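Local atomic coordinates of conserved hypothetical protein (Thermoplasma acidophilum DSM 1728, PDB entry 1Q7H), a protein that is of unknown function but carries a PUA domain and probably binds RNA, perhaps in connection with translation initiation. Residues A[12-16]-A[28-32]. Residue numbers count along the deposited sequence, not the author numbering.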
# COMPACT_ATOMS: atom_id res chain seq x y z
N ALA A 12 -18.25 6.88 3.30
CA ALA A 12 -17.41 5.77 3.70
C ALA A 12 -17.49 4.64 2.68
O ALA A 12 -16.47 4.08 2.28
CB ALA A 12 -17.84 5.25 5.07
N LYS A 13 -18.70 4.33 2.26
CA LYS A 13 -18.91 3.25 1.30
C LYS A 13 -18.01 3.39 0.08
O LYS A 13 -17.50 2.39 -0.43
CB LYS A 13 -20.38 3.22 0.86
CG LYS A 13 -20.75 2.02 0.01
CD LYS A 13 -22.21 2.08 -0.39
CE LYS A 13 -22.60 0.92 -1.29
NZ LYS A 13 -22.46 -0.40 -0.61
N ARG A 14 -17.81 4.61 -0.40
CA ARG A 14 -16.96 4.82 -1.56
C ARG A 14 -15.54 4.34 -1.28
O ARG A 14 -14.90 3.73 -2.13
CB ARG A 14 -16.93 6.30 -1.95
CG ARG A 14 -16.03 6.58 -3.15
CD ARG A 14 -16.05 8.04 -3.54
NE ARG A 14 -15.36 8.89 -2.58
CZ ARG A 14 -14.07 9.19 -2.65
NH1 ARG A 14 -13.32 8.70 -3.63
NH2 ARG A 14 -13.53 9.99 -1.73
N ILE A 15 -15.05 4.64 -0.09
CA ILE A 15 -13.71 4.24 0.29
C ILE A 15 -13.64 2.72 0.48
O ILE A 15 -12.65 2.10 0.11
CB ILE A 15 -13.26 4.95 1.58
CG1 ILE A 15 -13.41 6.47 1.40
CG2 ILE A 15 -11.82 4.62 1.88
CD1 ILE A 15 -12.64 7.03 0.24
N TRP A 16 -14.69 2.13 1.05
CA TRP A 16 -14.70 0.68 1.25
C TRP A 16 -14.60 -0.02 -0.10
O TRP A 16 -13.85 -0.99 -0.26
CB TRP A 16 -15.99 0.20 1.93
CG TRP A 16 -16.31 0.86 3.24
CD1 TRP A 16 -15.44 1.48 4.09
CD2 TRP A 16 -17.60 0.93 3.86
NE1 TRP A 16 -16.11 1.94 5.20
CE2 TRP A 16 -17.43 1.62 5.08
CE3 TRP A 16 -18.88 0.50 3.49
CZ2 TRP A 16 -18.50 1.87 5.94
CZ3 TRP A 16 -19.94 0.75 4.35
CH2 TRP A 16 -19.75 1.43 5.56
N GLY A 28 -18.23 -1.46 6.30
CA GLY A 28 -18.85 -1.24 7.59
C GLY A 28 -18.05 -0.42 8.59
O GLY A 28 -18.59 -0.00 9.61
N GLU A 29 -16.77 -0.20 8.32
CA GLU A 29 -15.94 0.59 9.24
C GLU A 29 -16.22 2.08 9.07
O GLU A 29 -16.24 2.60 7.95
CB GLU A 29 -14.46 0.32 8.95
CG GLU A 29 -14.09 -1.16 8.94
CD GLU A 29 -13.46 -1.64 10.24
OE1 GLU A 29 -13.39 -0.85 11.21
OE2 GLU A 29 -13.02 -2.81 10.28
N SER A 30 -16.46 2.78 10.17
CA SER A 30 -16.72 4.21 10.07
C SER A 30 -15.37 4.90 9.96
O SER A 30 -14.39 4.46 10.55
CB SER A 30 -17.50 4.73 11.29
OG SER A 30 -16.80 4.50 12.50
N LEU A 31 -15.33 5.98 9.19
CA LEU A 31 -14.08 6.69 8.94
C LEU A 31 -14.07 8.18 9.29
O LEU A 31 -15.09 8.86 9.18
CB LEU A 31 -13.72 6.55 7.46
CG LEU A 31 -13.76 5.14 6.85
CD1 LEU A 31 -13.70 5.22 5.33
CD2 LEU A 31 -12.59 4.31 7.39
N GLU A 32 -12.91 8.68 9.70
CA GLU A 32 -12.75 10.10 9.98
C GLU A 32 -11.81 10.58 8.89
O GLU A 32 -10.89 9.86 8.50
CB GLU A 32 -12.08 10.36 11.32
CG GLU A 32 -12.81 9.85 12.51
CD GLU A 32 -12.09 10.22 13.78
OE1 GLU A 32 -12.28 11.35 14.27
OE2 GLU A 32 -11.31 9.38 14.27
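Leu31 is the bump of this contact and the inner face of helix segment 12-16 its hollow. Leu31 CD1 is 4.1 Å from Ala12 CB, 3.8 Å from Ile15 CB and 4.1 Å from Trp16 NE1, so one methyl sits in a three-sided hollow made by Ala12, the CB of Ile15 and the indole of Trp16, residues one helical turn apart (i, i+3, i+4). Here the backbones also come nearest, Ala12 CA lying 6.3 Å from Leu31 CA. The Trp16 indole in turn lies against the loop at 28-29, where Gly28, lacking a side chain, lets the backbone close on one face of the six-membered ring: Gly28 N is 3.3 Å from Trp16 CH2, and Gly28 CA makes a CH-pi contact, 3.8 Å from the ring centroid and 25° off the normal. At the ring edge Trp16 NE1 donates a hydrogen bond to Glu29 O (2.8 Å, 132° at the hydrogen), tying loop backbone to helix. Glu29 OE2 is hydrogen-bonded to Tyr65 OH. The contact thus packs helix 9-20 against the loop entering strand 32-35: Leu31 pairs by backbone with Ile7, and Ile15 and Leu31 reach Tyr42 and Ile44, respectively, on strand 40-44.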